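Local coordinates for protein glycerol dehydratase (Clostridium butyricum, PDB 1R9D) that is thought to dehydrate glycerol to 3-hydroxypropionaldehyde without coenzyme B12, working as a glycyl radical enzyme, at residues G603-E608 / V687-H692; S678-A683 / S720-S725. All coordinates share one frame; numbering follows the deposited sequence.

Interaction 1. Residues G603-E608 / V687-H692; sequences GNDIDE and VSKLDH
A salt-bridge network gathers D605 and D607 around the ammonium group of K689 at the start of helix 607-624. K689 NZ donates to D605 OD1 at 2.7 Å and to D607 OD1 at 2.8 Å, so one oxygen from each carboxylate holds it. The two grips differ. D605 OD1 is met nearly end-on, in line with its C-O bond, whereas D607 OD1 is approached from the anti side, 32° out of the carboxylate plane. The lysine chain is extended beyond CG and crosses both aspartates at about a right angle; its CE lies 3.3 Å from D607 OD1. I606 is the N-cap residue, and D610, one turn further on, supplies a third carboxylate to the same ammonium group. K689 itself sits in the type I beta turn V687-L690, which begins at the last residue of helix 680-687. This turn is tied at V687 O, which accepts from L690 N and, from the opposite face of its carbonyl plane, from H692 NE2 at 2.9 Å, with an N-H...O angle of 160°. The imidazole is further fixed at ND1 by T699, while R614 of helix 607-624 binds the carbonyl oxygen of K689.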
ATOM      1  N   GLY A 603       2.121 -14.523  47.624  1.00 23.91           N
ATOM      2  CA  GLY A 603       1.477 -15.825  47.671  1.00 24.07           C
ATOM      3  C   GLY A 603       1.186 -16.369  49.057  1.00 24.79           C
ATOM      4  O   GLY A 603       0.823 -17.538  49.196  1.00 25.10           O
ATOM      5  N   ASN A 604       1.340 -15.529  50.077  1.00 24.72           N
ATOM      6  CA  ASN A 604       1.093 -15.930  51.464  1.00 25.16           C
ATOM      7  C   ASN A 604       0.055 -15.038  52.141  1.00 25.66           C
ATOM      8  O   ASN A 604      -0.075 -15.036  53.372  1.00 26.10           O
ATOM      9  CB  ASN A 604       2.401 -15.884  52.253  1.00 25.55           C
ATOM     10  CG  ASN A 604       3.388 -16.929  51.784  1.00 25.35           C
ATOM     11  OD1 ASN A 604       3.222 -18.118  52.055  1.00 26.74           O
ATOM     12  ND2 ASN A 604       4.412 -16.494  51.058  1.00 25.50           N
ATOM     13  N   ASP A 605      -0.677 -14.286  51.328  1.00 26.03           N
ATOM     14  CA  ASP A 605      -1.716 -13.377  51.806  1.00 26.99           C
ATOM     15  C   ASP A 605      -1.159 -12.276  52.713  1.00 27.48           C
ATOM     16  O   ASP A 605      -1.818 -11.851  53.664  1.00 27.70           O
ATOM     17  CB  ASP A 605      -2.812 -14.164  52.540  1.00 28.48           C
ATOM     18  CG  ASP A 605      -4.155 -13.438  52.550  1.00 30.67           C
ATOM     19  OD1 ASP A 605      -4.260 -12.343  51.952  1.00 31.02           O
ATOM     20  OD2 ASP A 605      -5.115 -13.973  53.153  1.00 31.67           O
ATOM     21  N   ILE A 606       0.056 -11.823  52.415  1.00 27.38           N
ATOM     22  CA  ILE A 606       0.706 -10.750  53.174  1.00 28.48           C
ATOM     23  C   ILE A 606       0.537  -9.475  52.350  1.00 29.32           C
ATOM     24  O   ILE A 606       1.159  -9.333  51.296  1.00 29.33           O
ATOM     25  CB  ILE A 606       2.225 -11.005  53.345  1.00 29.64           C
ATOM     26  CG1 ILE A 606       2.468 -12.304  54.113  1.00 30.56           C
ATOM     27  CG2 ILE A 606       2.873  -9.831  54.075  1.00 30.44           C
ATOM     28  CD1 ILE A 606       3.944 -12.658  54.241  1.00 31.59           C
ATOM     29  N   ASP A 607      -0.291  -8.546  52.826  1.00 29.29           N
ATOM     30  CA  ASP A 607      -0.542  -7.313  52.075  1.00 30.33           C
ATOM     31  C   ASP A 607       0.675  -6.484  51.684  1.00 29.96           C
ATOM     32  O   ASP A 607       0.719  -5.928  50.584  1.00 28.73           O
ATOM     33  CB  ASP A 607      -1.517  -6.406  52.831  1.00 31.73           C
ATOM     34  CG  ASP A 607      -2.939  -6.932  52.818  1.00 34.53           C
ATOM     35  OD1 ASP A 607      -3.305  -7.663  51.871  1.00 35.25           O
ATOM     36  OD2 ASP A 607      -3.700  -6.596  53.750  1.00 36.05           O
ATOM     37  N   GLU A 608       1.654  -6.388  52.577  1.00 30.30           N
ATOM     38  CA  GLU A 608       2.843  -5.591  52.302  1.00 31.41           C
ATOM     39  C   GLU A 608       3.496  -5.934  50.966  1.00 30.23           C
ATOM     40  O   GLU A 608       3.848  -5.041  50.193  1.00 30.34           O
ATOM     41  CB  GLU A 608       3.862  -5.744  53.434  1.00 34.31           C
ATOM     42  CG  GLU A 608       5.143  -4.958  53.210  1.00 38.76           C
ATOM     43  CD  GLU A 608       6.028  -4.926  54.440  1.00 41.75           C
ATOM     44  OE1 GLU A 608       6.321  -6.008  54.992  1.00 44.12           O
ATOM     45  OE2 GLU A 608       6.434  -3.816  54.851  1.00 43.96           O
ATOM     46  N   VAL A 687      -3.021 -13.746  44.894  1.00 21.98           N
ATOM     47  CA  VAL A 687      -3.156 -13.477  43.469  1.00 22.45           C
ATOM     48  C   VAL A 687      -4.385 -12.628  43.154  1.00 23.42           C
ATOM     49  O   VAL A 687      -4.361 -11.800  42.234  1.00 23.15           O
ATOM     50  CB  VAL A 687      -3.208 -14.797  42.668  1.00 23.03           C
ATOM     51  CG1 VAL A 687      -3.383 -14.513  41.180  1.00 23.69           C
ATOM     52  CG2 VAL A 687      -1.923 -15.577  42.902  1.00 23.04           C
ATOM     53  N   SER A 688      -5.450 -12.812  43.927  1.00 23.05           N
ATOM     54  CA  SER A 688      -6.677 -12.061  43.689  1.00 23.80           C
ATOM     55  C   SER A 688      -6.526 -10.561  43.953  1.00 24.96           C
ATOM     56  O   SER A 688      -7.364  -9.771  43.524  1.00 25.22           O
ATOM     57  CB  SER A 688      -7.826 -12.627  44.537  1.00 25.23           C
ATOM     58  OG  SER A 688      -7.666 -12.314  45.910  1.00 27.81           O
ATOM     59  N   LYS A 689      -5.455 -10.162  44.632  1.00 24.36           N
ATOM     60  CA  LYS A 689      -5.246  -8.745  44.932  1.00 24.72           C
ATOM     61  C   LYS A 689      -4.740  -7.931  43.742  1.00 24.69           C
ATOM     62  O   LYS A 689      -4.805  -6.700  43.751  1.00 25.22           O
ATOM     63  CB  LYS A 689      -4.285  -8.595  46.112  1.00 24.39           C
ATOM     64  CG  LYS A 689      -4.833  -9.161  47.418  1.00 24.90           C
ATOM     65  CD  LYS A 689      -3.739  -9.265  48.463  1.00 25.32           C
ATOM     66  CE  LYS A 689      -4.251  -9.933  49.731  1.00 26.53           C
ATOM     67  NZ  LYS A 689      -3.141 -10.178  50.702  1.00 26.39           N
ATOM     68  N   LEU A 690      -4.228  -8.611  42.720  1.00 24.03           N
ATOM     69  CA  LEU A 690      -3.744  -7.926  41.527  1.00 23.00           C
ATOM     70  C   LEU A 690      -4.952  -7.361  40.773  1.00 22.56           C
ATOM     71  O   LEU A 690      -6.086  -7.775  41.013  1.00 23.31           O
ATOM     72  CB  LEU A 690      -3.005  -8.909  40.618  1.00 23.93           C
ATOM     73  CG  LEU A 690      -1.887  -9.743  41.245  1.00 23.47           C
ATOM     74  CD1 LEU A 690      -1.408 -10.787  40.226  1.00 24.18           C
ATOM     75  CD2 LEU A 690      -0.744  -8.835  41.684  1.00 24.99           C
ATOM     76  N   ASP A 691      -4.709  -6.417  39.868  1.00 22.45           N
ATOM     77  CA  ASP A 691      -5.792  -5.830  39.071  1.00 23.50           C
ATOM     78  C   ASP A 691      -6.005  -6.692  37.822  1.00 23.75           C
ATOM     79  O   ASP A 691      -5.332  -6.504  36.804  1.00 23.92           O
ATOM     80  CB  ASP A 691      -5.438  -4.398  38.652  1.00 24.20           C
ATOM     81  CG  ASP A 691      -6.587  -3.693  37.943  1.00 26.27           C
ATOM     82  OD1 ASP A 691      -7.503  -4.383  37.451  1.00 25.55           O
ATOM     83  OD2 ASP A 691      -6.567  -2.444  37.868  1.00 26.03           O
ATOM     84  N   HIS A 692      -6.933  -7.639  37.905  1.00 23.20           N
ATOM     85  CA  HIS A 692      -7.225  -8.533  36.785  1.00 24.12           C
ATOM     86  C   HIS A 692      -8.158  -7.904  35.745  1.00 25.09           C
ATOM     87  O   HIS A 692      -8.401  -8.492  34.688  1.00 26.75           O
ATOM     88  CB  HIS A 692      -7.846  -9.827  37.310  1.00 24.63           C
ATOM     89  CG  HIS A 692      -6.910 -10.654  38.137  1.00 26.47           C
ATOM     90  ND1 HIS A 692      -6.054 -11.584  37.588  1.00 27.46           N
ATOM     91  CD2 HIS A 692      -6.699 -10.692  39.476  1.00 26.91           C
ATOM     92  CE1 HIS A 692      -5.358 -12.164  38.551  1.00 27.48           C
ATOM     93  NE2 HIS A 692      -5.731 -11.642  39.706  1.00 27.94           N
TER

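Interaction 2. Residues S678-A683 / S720-S725; sequences SGPTAA and SSLIRS
The helical turn that brings L722 against P680 and T681 is held by a backbone bond from S725 N to S721 O, 3.0 Å long. Across from it, A683 N bonds to G679 O at 3.2 Å, closing the first turn of helix 680-687 behind its N-cap residue, G679. P680 opens that helix, a place where proline's lack of an N-H costs no helical bond. The contact between the two turns is apolar and runs through a single methyl group. With CG of L722 anti to its own backbone N (chi1 -176°) and chi2 at 75°, the CD1 branch is swung across to the first two residues of the other helix. There it lies 4.1 Å from P680 CB, beside the pyrrolidine ring, and 3.9 Å from T681 OG1, an approach of methyl to hydroxyl that is van der Waals packing. The same methyl also rests on the backbone between these two residues, 4.0 Å from T681 N. On the flank of helix 712-728, S720 OG stands 3.6 Å above the plane of the R724 guanidinium, on one face and offset toward its rim, and R724 NH2 forms a salt bridge with D386. Q703 and F705 of strand 702-705 touch both P680 and L722, so the pair is buried against the sheet. Helix 712-728 links strand 702-705 to its parallel neighbour 733-738, and the arrangement is that of a beta-alpha-beta crossover with a further helix, 680-687, packed beside it.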
ATOM      1  N   SER A 678       1.878 -21.146  52.677  1.00 27.84           N
ATOM      2  CA  SER A 678       0.735 -20.994  53.566  1.00 27.53           C
ATOM      3  C   SER A 678      -0.533 -21.679  53.065  1.00 27.18           C
ATOM      4  O   SER A 678      -1.628 -21.406  53.558  1.00 26.68           O
ATOM      5  CB  SER A 678       0.465 -19.503  53.796  1.00 28.89           C
ATOM      6  OG  SER A 678       1.651 -18.836  54.200  1.00 28.17           O
ATOM      7  N   GLY A 679      -0.389 -22.578  52.096  1.00 26.71           N
ATOM      8  CA  GLY A 679      -1.554 -23.268  51.567  1.00 26.44           C
ATOM      9  C   GLY A 679      -2.081 -22.646  50.283  1.00 26.28           C
ATOM     10  O   GLY A 679      -1.785 -21.491  49.987  1.00 26.49           O
ATOM     11  N   PRO A 680      -2.878 -23.389  49.498  1.00 26.61           N
ATOM     12  CA  PRO A 680      -3.428 -22.872  48.239  1.00 26.57           C
ATOM     13  C   PRO A 680      -4.452 -21.743  48.370  1.00 26.39           C
ATOM     14  O   PRO A 680      -4.551 -20.894  47.489  1.00 25.88           O
ATOM     15  CB  PRO A 680      -4.013 -24.121  47.583  1.00 26.59           C
ATOM     16  CG  PRO A 680      -4.438 -24.947  48.762  1.00 27.14           C
ATOM     17  CD  PRO A 680      -3.263 -24.798  49.700  1.00 27.09           C
ATOM     18  N   THR A 681      -5.216 -21.730  49.458  1.00 26.02           N
ATOM     19  CA  THR A 681      -6.204 -20.673  49.644  1.00 26.94           C
ATOM     20  C   THR A 681      -5.487 -19.341  49.835  1.00 26.48           C
ATOM     21  O   THR A 681      -5.857 -18.337  49.228  1.00 25.63           O
ATOM     22  CB  THR A 681      -7.104 -20.934  50.870  1.00 27.68           C
ATOM     23  OG1 THR A 681      -7.871 -22.125  50.656  1.00 29.57           O
ATOM     24  CG2 THR A 681      -8.060 -19.767  51.087  1.00 29.12           C
ATOM     25  N   ALA A 682      -4.458 -19.339  50.676  1.00 25.67           N
ATOM     26  CA  ALA A 682      -3.691 -18.123  50.924  1.00 25.67           C
ATOM     27  C   ALA A 682      -3.073 -17.646  49.616  1.00 24.71           C
ATOM     28  O   ALA A 682      -3.032 -16.450  49.341  1.00 24.11           O
ATOM     29  CB  ALA A 682      -2.604 -18.384  51.959  1.00 26.22           C
ATOM     30  N   ALA A 683      -2.589 -18.587  48.809  1.00 24.02           N
ATOM     31  CA  ALA A 683      -1.996 -18.241  47.522  1.00 23.51           C
ATOM     32  C   ALA A 683      -3.053 -17.571  46.642  1.00 23.12           C
ATOM     33  O   ALA A 683      -2.793 -16.534  46.031  1.00 22.96           O
ATOM     34  CB  ALA A 683      -1.453 -19.494  46.838  1.00 23.72           C
ATOM     35  N   SER A 720     -13.629 -27.405  43.964  1.00 26.27           N
ATOM     36  CA  SER A 720     -14.743 -26.545  43.584  1.00 28.42           C
ATOM     37  C   SER A 720     -14.805 -25.309  44.484  1.00 27.72           C
ATOM     38  O   SER A 720     -15.014 -24.190  44.012  1.00 26.33           O
ATOM     39  CB  SER A 720     -16.055 -27.324  43.683  1.00 29.91           C
ATOM     40  OG  SER A 720     -17.169 -26.450  43.624  1.00 35.80           O
ATOM     41  N   SER A 721     -14.626 -25.513  45.784  1.00 26.43           N
ATOM     42  CA  SER A 721     -14.656 -24.402  46.730  1.00 27.13           C
ATOM     43  C   SER A 721     -13.461 -23.464  46.526  1.00 26.19           C
ATOM     44  O   SER A 721     -13.583 -22.239  46.640  1.00 26.12           O
ATOM     45  CB  SER A 721     -14.657 -24.939  48.163  1.00 27.98           C
ATOM     46  OG  SER A 721     -14.729 -23.875  49.095  1.00 31.45           O
ATOM     47  N   LEU A 722     -12.303 -24.046  46.232  1.00 25.35           N
ATOM     48  CA  LEU A 722     -11.089 -23.273  46.007  1.00 25.51           C
ATOM     49  C   LEU A 722     -11.275 -22.343  44.813  1.00 25.30           C
ATOM     50  O   LEU A 722     -10.932 -21.159  44.873  1.00 24.57           O
ATOM     51  CB  LEU A 722      -9.915 -24.213  45.737  1.00 27.05           C
ATOM     52  CG  LEU A 722      -8.528 -23.587  45.562  1.00 27.96           C
ATOM     53  CD1 LEU A 722      -7.988 -23.149  46.914  1.00 29.58           C
ATOM     54  CD2 LEU A 722      -7.586 -24.604  44.929  1.00 28.47           C
ATOM     55  N   ILE A 723     -11.823 -22.882  43.729  1.00 23.73           N
ATOM     56  CA  ILE A 723     -12.044 -22.102  42.519  1.00 23.89           C
ATOM     57  C   ILE A 723     -13.054 -20.981  42.753  1.00 24.07           C
ATOM     58  O   ILE A 723     -12.802 -19.827  42.407  1.00 24.03           O
ATOM     59  CB  ILE A 723     -12.532 -23.009  41.359  1.00 24.54           C
ATOM     60  CG1 ILE A 723     -11.419 -23.997  40.979  1.00 22.33           C
ATOM     61  CG2 ILE A 723     -12.942 -22.159  40.163  1.00 24.49           C
ATOM     62  CD1 ILE A 723     -11.877 -25.140  40.061  1.00 24.84           C
ATOM     63  N   ARG A 724     -14.191 -21.315  43.344  1.00 24.89           N
ATOM     64  CA  ARG A 724     -15.212 -20.306  43.593  1.00 26.49           C
ATOM     65  C   ARG A 724     -14.726 -19.161  44.474  1.00 25.96           C
ATOM     66  O   ARG A 724     -15.082 -18.007  44.244  1.00 25.80           O
ATOM     67  CB  ARG A 724     -16.455 -20.951  44.205  1.00 29.04           C
ATOM     68  CG  ARG A 724     -17.282 -21.719  43.188  1.00 33.54           C
ATOM     69  CD  ARG A 724     -18.403 -22.486  43.848  1.00 38.04           C
ATOM     70  NE  ARG A 724     -19.335 -23.044  42.869  1.00 41.85           N
ATOM     71  CZ  ARG A 724     -20.212 -24.003  43.147  1.00 43.79           C
ATOM     72  NH1 ARG A 724     -20.270 -24.511  44.371  1.00 45.23           N
ATOM     73  NH2 ARG A 724     -21.034 -24.453  42.207  1.00 45.76           N
ATOM     74  N   SER A 725     -13.909 -19.470  45.475  1.00 26.26           N
ATOM     75  CA  SER A 725     -13.408 -18.428  46.365  1.00 26.53           C
ATOM     76  C   SER A 725     -12.468 -17.483  45.627  1.00 25.90           C
ATOM     77  O   SER A 725     -12.504 -16.270  45.835  1.00 27.08           O
ATOM     78  CB  SER A 725     -12.676 -19.040  47.561  1.00 27.48           C
ATOM     79  OG  SER A 725     -12.112 -18.016  48.367  1.00 28.48           O
TER

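Overall arrangement
The two contacts lie 13 Å apart, centre to centre, both about 26 Å from the centre of the chain. Their segments alternate in sequence: 603-608, 678-683, 687-692, then 720-725. Helix 680-687 joins them, since interaction 2 uses its first turn and the second segment of interaction 1, 687-692, starts at its last residue and runs on into the following loop. The sites also touch directly, with N604 OD1 probably hydrogen-bonded to S678 OG at 2.8 Å and G603 and D605 packing on A683 and A682. Interaction 1 links the pyruvate formate lyase-like and glycine radical family regions; interaction 2 lies within the latter. Together they join helices 607-624 and 712-728 through the short helix between them.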